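Side-chain contacts in phenazine biosynthesis protein, PhzF family (Bacillus anthracis, PDB 3EDN), which probably acts as an isomerase, as the related PhzF does in phenazine biosynthesis: residues R60-Y63 and Y68-D71; H215-S218 and G222-E225; Y271-V276 and K280-I285. All blocks are in the same frame, centred on the assembly; numbering follows the deposited sequence.

Contact 1. Residues R60-Y63 and Y68-D71; sequences RMRY and YEMD. With SO4 (sulfate ion), chain O.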
loop_
_atom_site.group_PDB
_atom_site.type_symbol
_atom_site.label_atom_id
_atom_site.label_comp_id
_atom_site.label_asym_id
_atom_site.label_seq_id
_atom_site.Cartn_x
_atom_site.Cartn_y
_atom_site.Cartn_z
ATOM N N ARG A 60 -10.600 -2.615 -7.654
ATOM C CA ARG A 60 -9.848 -1.398 -7.416
ATOM C C ARG A 60 -8.597 -1.474 -8.290
ATOM O O ARG A 60 -8.099 -2.562 -8.595
ATOM C CB ARG A 60 -9.484 -1.285 -5.932
ATOM C CG ARG A 60 -8.616 -0.109 -5.531
ATOM C CD ARG A 60 -8.676 0.069 -3.994
ATOM N NE ARG A 60 -8.231 -1.134 -3.274
ATOM C CZ ARG A 60 -7.020 -1.278 -2.737
ATOM N NH1 ARG A 60 -6.128 -0.303 -2.813
ATOM N NH2 ARG A 60 -6.700 -2.410 -2.111
HETATM N N MSE A 61 -8.095 -0.323 -8.718
HETATM C CA MSE A 61 -6.864 -0.302 -9.502
HETATM C C MSE A 61 -5.960 0.785 -8.981
HETATM O O MSE A 61 -6.423 1.875 -8.675
HETATM C CB MSE A 61 -7.161 0.011 -10.968
HETATM C CG MSE A 61 -7.592 -1.163 -11.791
HETATM SE SE MSE A 61 -7.521 -0.720 -13.698
HETATM C CE MSE A 61 -5.707 -0.642 -13.923
ATOM N N ARG A 62 -4.665 0.503 -8.900
ATOM C CA ARG A 62 -3.683 1.557 -8.664
ATOM C C ARG A 62 -2.756 1.618 -9.869
ATOM O O ARG A 62 -2.486 0.588 -10.514
ATOM C CB ARG A 62 -2.926 1.330 -7.351
ATOM C CG ARG A 62 -3.825 1.511 -6.121
ATOM C CD ARG A 62 -3.102 1.193 -4.811
ATOM N NE ARG A 62 -2.237 2.274 -4.378
ATOM C CZ ARG A 62 -1.710 2.380 -3.162
ATOM N NH1 ARG A 62 -1.962 1.454 -2.222
ATOM N NH2 ARG A 62 -0.949 3.431 -2.879
ATOM N N TYR A 63 -2.266 2.822 -10.157
ATOM C CA TYR A 63 -1.503 3.102 -11.380
ATOM C C TYR A 63 -0.160 3.719 -10.995
ATOM O O TYR A 63 -0.142 4.692 -10.243
ATOM C CB TYR A 63 -2.259 4.124 -12.218
ATOM C CG TYR A 63 -3.726 3.807 -12.497
ATOM C CD1 TYR A 63 -4.104 2.979 -13.569
ATOM C CD2 TYR A 63 -4.741 4.396 -11.740
ATOM C CE1 TYR A 63 -5.435 2.735 -13.839
ATOM C CE2 TYR A 63 -6.086 4.137 -12.005
ATOM C CZ TYR A 63 -6.429 3.324 -13.060
ATOM O OH TYR A 63 -7.759 3.072 -13.345
ATOM N N TYR A 68 6.412 7.329 -9.574
ATOM C CA TYR A 68 5.350 7.842 -8.700
ATOM C C TYR A 68 3.988 7.207 -9.003
ATOM O O TYR A 68 3.807 6.572 -10.055
ATOM C CB TYR A 68 5.281 9.379 -8.779
ATOM C CG TYR A 68 4.925 9.912 -10.148
ATOM C CD1 TYR A 68 3.597 10.050 -10.535
ATOM C CD2 TYR A 68 5.912 10.256 -11.065
ATOM C CE1 TYR A 68 3.264 10.514 -11.785
ATOM C CE2 TYR A 68 5.585 10.723 -12.334
ATOM C CZ TYR A 68 4.260 10.862 -12.681
ATOM O OH TYR A 68 3.908 11.312 -13.924
ATOM N N GLU A 69 3.037 7.391 -8.092
ATOM C CA GLU A 69 1.670 6.893 -8.273
ATOM C C GLU A 69 0.796 7.933 -8.954
ATOM O O GLU A 69 0.834 9.120 -8.608
ATOM C CB GLU A 69 1.043 6.495 -6.927
ATOM C CG GLU A 69 -0.285 5.758 -7.109
ATOM C CD GLU A 69 -0.893 5.258 -5.811
ATOM O OE1 GLU A 69 -0.315 5.505 -4.723
ATOM O OE2 GLU A 69 -1.947 4.601 -5.900
HETATM N N MSE A 70 -0.018 7.476 -9.906
HETATM C CA MSE A 70 -0.969 8.355 -10.597
HETATM C C MSE A 70 -2.373 8.054 -10.101
HETATM O O MSE A 70 -2.709 6.895 -9.861
HETATM C CB MSE A 70 -0.960 8.113 -12.117
HETATM C CG MSE A 70 0.374 7.691 -12.708
HETATM SE SE MSE A 70 0.254 7.644 -14.662
HETATM C CE MSE A 70 -0.063 9.519 -14.861
ATOM N N ASP A 71 -3.220 9.067 -9.996
ATOM C CA ASP A 71 -4.600 8.806 -9.595
ATOM C C ASP A 71 -5.406 8.078 -10.677
ATOM O O ASP A 71 -6.299 7.282 -10.369
ATOM C CB ASP A 71 -5.326 10.101 -9.231
ATOM C CG ASP A 71 -4.970 10.617 -7.846
ATOM O OD1 ASP A 71 -4.162 9.982 -7.132
ATOM O OD2 ASP A 71 -5.506 11.689 -7.483
HETATM S S SO4 O . -1.161 5.192 0.309
HETATM O O1 SO4 O . -1.538 4.456 1.511
HETATM O O2 SO4 O . -0.153 4.459 -0.444
HETATM O O3 SO4 O . -2.347 5.419 -0.509
HETATM O O4 SO4 O . -0.602 6.473 0.746
HETATM O O HOH W 1 -3.349 4.768 -8.252
#
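Arg62 grips the carboxylate of Glu69 side-on, using NE and NH2 for one oxygen each, while the same NH2 also donates to a sulfate ion, probably from the crystallisation liquor. NE lies 2.8 Å from OE2 of Glu69, and NH2 reaches OE1 of Glu69 at 2.8 Å in a nearly straight bond (173° at the hydrogen). The fit is not flat: guanidinium and carboxylate planes stand 28° apart, and NE meets OE2 from above the carboxylate plane. A bend at CG-CD in Arg62 (chi3 79°) brings the guanidinium edge round to the extended Glu69 chain. Lys101 NZ forms a second salt bridge to OE1 of Glu69, so that oxygen has two cationic partners. Between the backbones, Met70 N donates to Tyr63 O at 2.8 Å, but the returning link is made by a water, which accepts from Tyr63 N (2.9 Å) and donates to Met70 O and to Glu69 OE2. Arg62 NH1 also bonds Glu33 of the second subunit. Strand 59-64 runs between strands 48-52 and 95-100, short strand 69-70 pairs loosely near its end, and Tyr63 OH reaches Thr77 on helix 74-86.

Contact 2. Residues H215-S218 and G222-E225; sequences HFSS and GTIE. With SO4 (sulfate ion), chain G.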
loop_
_atom_site.group_PDB
_atom_site.type_symbol
_atom_site.label_atom_id
_atom_site.label_comp_id
_atom_site.label_asym_id
_atom_site.label_seq_id
_atom_site.Cartn_x
_atom_site.Cartn_y
_atom_site.Cartn_z
ATOM N N HIS A 215 1.777 13.232 -30.723
ATOM C CA HIS A 215 1.767 13.795 -29.378
ATOM C C HIS A 215 3.166 14.123 -28.880
ATOM O O HIS A 215 3.982 13.224 -28.656
ATOM C CB HIS A 215 1.076 12.834 -28.396
ATOM C CG HIS A 215 0.742 13.470 -27.087
ATOM N ND1 HIS A 215 -0.380 14.246 -26.911
ATOM C CD2 HIS A 215 1.399 13.481 -25.902
ATOM C CE1 HIS A 215 -0.422 14.683 -25.663
ATOM N NE2 HIS A 215 0.648 14.231 -25.032
ATOM N N PHE A 216 3.418 15.412 -28.671
ATOM C CA PHE A 216 4.699 15.856 -28.146
ATOM C C PHE A 216 4.579 16.301 -26.686
ATOM O O PHE A 216 3.779 17.173 -26.357
ATOM C CB PHE A 216 5.268 16.977 -29.020
ATOM C CG PHE A 216 5.489 16.568 -30.454
ATOM C CD1 PHE A 216 6.055 15.339 -30.757
ATOM C CD2 PHE A 216 5.126 17.415 -31.496
ATOM C CE1 PHE A 216 6.262 14.970 -32.089
ATOM C CE2 PHE A 216 5.344 17.075 -32.828
ATOM C CZ PHE A 216 5.901 15.844 -33.137
ATOM N N SER A 217 5.396 15.700 -25.824
ATOM C CA SER A 217 5.267 15.870 -24.382
ATOM C C SER A 217 5.598 17.294 -23.967
ATOM O O SER A 217 6.273 18.031 -24.690
ATOM C CB SER A 217 6.207 14.909 -23.657
ATOM O OG SER A 217 6.041 13.581 -24.118
ATOM N N SER A 218 5.114 17.687 -22.797
ATOM C CA SER A 218 5.410 19.024 -22.310
ATOM C C SER A 218 6.901 19.114 -22.005
ATOM O O SER A 218 7.609 18.101 -21.953
ATOM C CB SER A 218 4.594 19.341 -21.060
ATOM O OG SER A 218 5.206 18.785 -19.917
ATOM N N GLY A 222 9.919 15.240 -19.481
ATOM C CA GLY A 222 11.151 14.474 -19.666
ATOM C C GLY A 222 11.181 13.765 -21.007
ATOM O O GLY A 222 12.165 13.849 -21.747
ATOM N N THR A 223 10.093 13.065 -21.315
ATOM C CA THR A 223 9.928 12.363 -22.582
ATOM C C THR A 223 9.711 13.319 -23.753
ATOM O O THR A 223 9.469 14.517 -23.560
ATOM C CB THR A 223 8.721 11.405 -22.532
ATOM O OG1 THR A 223 7.526 12.159 -22.280
ATOM C CG2 THR A 223 8.910 10.354 -21.437
ATOM N N ILE A 224 9.782 12.773 -24.964
ATOM C CA ILE A 224 9.647 13.574 -26.180
ATOM C C ILE A 224 8.323 13.343 -26.902
ATOM O O ILE A 224 7.689 14.299 -27.352
ATOM C CB ILE A 224 10.776 13.275 -27.170
ATOM C CG1 ILE A 224 12.138 13.486 -26.508
ATOM C CG2 ILE A 224 10.651 14.166 -28.392
ATOM C CD1 ILE A 224 13.263 12.774 -27.232
ATOM N N GLU A 225 7.921 12.078 -27.026
ATOM C CA GLU A 225 6.729 11.725 -27.800
ATOM C C GLU A 225 6.011 10.470 -27.278
ATOM O O GLU A 225 6.647 9.461 -27.017
ATOM C CB GLU A 225 7.113 11.547 -29.272
ATOM C CG GLU A 225 6.013 10.958 -30.153
ATOM C CD GLU A 225 6.277 11.106 -31.641
ATOM O OE1 GLU A 225 7.443 11.361 -32.056
ATOM O OE2 GLU A 225 5.305 10.966 -32.403
HETATM S S SO4 G . 10.672 9.422 -25.668
HETATM O O1 SO4 G . 10.950 10.465 -24.689
HETATM O O2 SO4 G . 10.508 8.150 -24.964
HETATM O O3 SO4 G . 9.435 9.741 -26.375
HETATM O O4 SO4 G . 11.772 9.317 -26.623
HETATM O O HOH W 2 2.810 10.570 -31.273
HETATM O O HOH W 3 9.804 16.704 -22.573
#
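Ser217 and Thr223 meet through their hydroxyls, OG lying 2.8 Å from OG1 in a hydrogen bond whose direction is open. Ser217 points its CB at the 222-225 segment, and OG stands beside its own backbone N (chi1 -51°), which places it alongside OG1. Backbone bonding is sparse: Ser217 N donates to Ile224 O at 3.1 Å, approaching from well above the carbonyl plane. Two CA-H...O contacts add to it, from Glu225 CA to His215 O (3.2 Å) and from Phe216 CA to Ile224 O. Among side chains, Phe216 and Glu225 lie side by side and point the same way. The carboxylate is turned 77° against the ring, and OE1 of Glu225 sits in the ring plane, 3.8 Å from CE1 of Phe216. Glu225 OE2 is held by a salt bridge to Arg214 and by a water that also accepts from His215 N. The sulfate, probably from the crystallisation liquor, is bound by main-chain N-H groups: Ile224 N to O1 at 2.6 Å, and Glu225 N to O3 at 2.9 Å. Asn182 ND2 ties the two segments further, bonding both Ser217 O and Ile224 O. The whole is a short antiparallel loop connection, with Phe216 and Glu225 as a non-hydrogen-bonded pair, at the end of strand 211-216 in the diaminopimelate epimerase-like fold.

Contact 3. Residues Y271-V276 and K280-I285; sequences YVTKDV and KLQIDI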
loop_
_atom_site.group_PDB
_atom_site.type_symbol
_atom_site.label_atom_id
_atom_site.label_comp_id
_atom_site.label_asym_id
_atom_site.label_seq_id
_atom_site.Cartn_x
_atom_site.Cartn_y
_atom_site.Cartn_z
ATOM N N TYR A 271 -16.407 9.007 -28.655
ATOM C CA TYR A 271 -17.858 9.200 -28.730
ATOM C C TYR A 271 -18.205 10.578 -28.193
ATOM O O TYR A 271 -17.784 10.957 -27.087
ATOM C CB TYR A 271 -18.588 8.148 -27.892
ATOM C CG TYR A 271 -18.178 6.734 -28.203
ATOM C CD1 TYR A 271 -18.963 5.930 -29.006
ATOM C CD2 TYR A 271 -16.979 6.213 -27.708
ATOM C CE1 TYR A 271 -18.575 4.620 -29.308
ATOM C CE2 TYR A 271 -16.593 4.935 -27.998
ATOM C CZ TYR A 271 -17.389 4.142 -28.787
ATOM O OH TYR A 271 -16.984 2.849 -29.068
ATOM N N VAL A 272 -18.952 11.343 -28.988
ATOM C CA VAL A 272 -19.318 12.702 -28.609
ATOM C C VAL A 272 -20.832 12.748 -28.507
ATOM O O VAL A 272 -21.523 12.409 -29.469
ATOM C CB VAL A 272 -18.860 13.717 -29.653
ATOM C CG1 VAL A 272 -19.132 15.136 -29.154
ATOM C CG2 VAL A 272 -17.377 13.539 -29.948
ATOM N N THR A 273 -21.331 13.107 -27.329
ATOM C CA THR A 273 -22.779 13.083 -27.081
ATOM C C THR A 273 -23.257 14.454 -26.644
ATOM O O THR A 273 -22.580 15.156 -25.886
ATOM C CB THR A 273 -23.127 12.051 -26.001
ATOM O OG1 THR A 273 -22.745 10.748 -26.465
ATOM C CG2 THR A 273 -24.625 12.059 -25.691
ATOM N N LYS A 274 -24.419 14.866 -27.129
ATOM C CA LYS A 274 -25.030 16.042 -26.542
ATOM C C LYS A 274 -26.429 15.720 -26.057
ATOM O O LYS A 274 -27.158 14.931 -26.664
ATOM C CB LYS A 274 -25.011 17.247 -27.472
ATOM C CG LYS A 274 -25.713 17.053 -28.781
ATOM C CD LYS A 274 -25.373 18.201 -29.744
ATOM C CE LYS A 274 -25.654 17.795 -31.180
ATOM N NZ LYS A 274 -25.586 18.947 -32.125
ATOM N N ASP A 275 -26.760 16.303 -24.920
ATOM C CA ASP A 275 -28.068 16.134 -24.335
ATOM C C ASP A 275 -28.627 17.522 -24.135
ATOM O O ASP A 275 -27.880 18.448 -23.830
ATOM C CB ASP A 275 -27.951 15.408 -22.997
ATOM C CG ASP A 275 -29.302 15.122 -22.369
ATOM O OD1 ASP A 275 -29.763 13.965 -22.488
ATOM O OD2 ASP A 275 -29.911 16.042 -21.760
ATOM N N VAL A 276 -29.941 17.656 -24.289
ATOM C CA VAL A 276 -30.613 18.957 -24.191
ATOM C C VAL A 276 -30.433 19.677 -22.836
ATOM O O VAL A 276 -30.509 20.910 -22.783
ATOM C CB VAL A 276 -32.119 18.827 -24.581
ATOM C CG1 VAL A 276 -32.868 17.927 -23.604
ATOM C CG2 VAL A 276 -32.793 20.193 -24.724
ATOM N N LYS A 280 -22.237 21.175 -21.825
ATOM C CA LYS A 280 -21.058 20.818 -22.602
ATOM C C LYS A 280 -21.285 19.484 -23.289
ATOM O O LYS A 280 -22.181 18.716 -22.920
ATOM C CB LYS A 280 -19.821 20.696 -21.695
ATOM C CG LYS A 280 -19.354 22.004 -21.037
ATOM C CD LYS A 280 -18.525 22.869 -21.970
ATOM C CE LYS A 280 -17.914 24.091 -21.245
ATOM N NZ LYS A 280 -16.591 23.766 -20.586
ATOM N N LEU A 281 -20.445 19.190 -24.269
ATOM C CA LEU A 281 -20.439 17.859 -24.867
ATOM C C LEU A 281 -20.006 16.836 -23.823
ATOM O O LEU A 281 -19.293 17.156 -22.860
ATOM C CB LEU A 281 -19.508 17.800 -26.090
ATOM C CG LEU A 281 -19.819 18.739 -27.264
ATOM C CD1 LEU A 281 -18.697 18.763 -28.285
ATOM C CD2 LEU A 281 -21.118 18.348 -27.943
ATOM N N GLN A 282 -20.481 15.610 -24.003
ATOM C CA GLN A 282 -20.007 14.487 -23.197
ATOM C C GLN A 282 -19.041 13.712 -24.069
ATOM O O GLN A 282 -19.328 13.452 -25.238
ATOM C CB GLN A 282 -21.175 13.592 -22.795
ATOM C CG GLN A 282 -20.765 12.303 -22.130
ATOM C CD GLN A 282 -21.947 11.418 -21.829
ATOM O OE1 GLN A 282 -22.912 11.850 -21.195
ATOM N NE2 GLN A 282 -21.878 10.163 -22.272
ATOM N N ILE A 283 -17.878 13.376 -23.514
ATOM C CA ILE A 283 -16.833 12.672 -24.270
ATOM C C ILE A 283 -16.538 11.342 -23.617
ATOM O O ILE A 283 -16.216 11.291 -22.429
ATOM C CB ILE A 283 -15.524 13.499 -24.365
ATOM C CG1 ILE A 283 -15.773 14.820 -25.103
ATOM C CG2 ILE A 283 -14.408 12.682 -25.052
ATOM C CD1 ILE A 283 -16.142 14.641 -26.566
ATOM N N ASP A 284 -16.685 10.274 -24.390
ATOM C CA ASP A 284 -16.178 8.957 -23.996
ATOM C C ASP A 284 -15.090 8.521 -24.965
ATOM O O ASP A 284 -15.084 8.887 -26.136
ATOM C CB ASP A 284 -17.292 7.907 -24.044
ATOM C CG ASP A 284 -18.509 8.288 -23.195
ATOM O OD1 ASP A 284 -18.416 8.272 -21.955
ATOM O OD2 ASP A 284 -19.586 8.580 -23.772
ATOM N N ILE A 285 -14.174 7.686 -24.507
ATOM C CA ILE A 285 -13.273 7.039 -25.448
ATOM C C ILE A 285 -13.311 5.536 -25.241
ATOM O O ILE A 285 -13.706 5.041 -24.168
ATOM C CB ILE A 285 -11.812 7.548 -25.330
ATOM C CG1 ILE A 285 -11.206 7.176 -23.973
ATOM C CG2 ILE A 285 -11.755 9.064 -25.555
ATOM C CD1 ILE A 285 -9.679 7.113 -23.969
HETATM O O HOH W 4 -20.213 10.562 -25.371
HETATM O O HOH W 5 -23.982 16.604 -23.624
#
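Leu281, just before strand 282-298, packs on Val272 at the turn end of the antiparallel beta hairpin that strands 266-273 and 282-298 form in the diaminopimelate epimerase-like fold. From its CB, 4.1 Å from Val272 CG1 and equally near Thr273 O, the Leu281 chain turns beside its own backbone N (chi1 -60°) and runs obliquely across the valine. CG keeps in touch with the same methyl. At the fork, CD1 makes the closest approach, 3.8 Å from Val272 CG1, while CD2 touches that methyl too and reaches CB of Lys274 at 4.1 Å. Ala241 and Thr242 of helix 230-244 also touch the leucine. Next along this face, Ile283 lies side by side with Val272, its CD1 3.8 Å from CG2 of the valine. The other face carries Tyr271, Thr273, Gln282 and Asp284. There the Tyr271 and Asp284 side chains cross at about a right angle, ring and carboxylate planes 62° apart, with the Asp284 carbonyl O at the ring edge. Two hydrogen-bonded pairs, Tyr271 with Asp284 and Thr273 with Gln282, supply four main-chain bonds. Toward the turn, a water takes over, donating to Thr273 O and Lys280 O and accepting from Asp275 N. Both carboxylate oxygens of Asp284 have partners: OD1 forms a salt bridge with Arg122, and OD2 accepts from Gln282 NE2 at 3.2 Å, on its syn side.

How the contacts relate
The contacts follow one another along the chain, each closing before the next opens, and none touches another. Centres of contacts 1 and 2 are about 21 Å apart, those of contacts 1 and 3 about 26 Å, and those of contacts 2 and 3, on opposite sides of the chain's centre, about 28 Å. Strand pairing nevertheless connects them: strand 211-216 of contact 2 runs parallel to strand 251-258, which pairs with strand 266-273 of contact 3. Strand 282-298 then joins strands 117-122 and 3-11, leading round to strand 59-64 of contact 1. The hairpin of contact 3 thus connects strands from the two halves of the chain, while contact 1 alone reaches the second subunit.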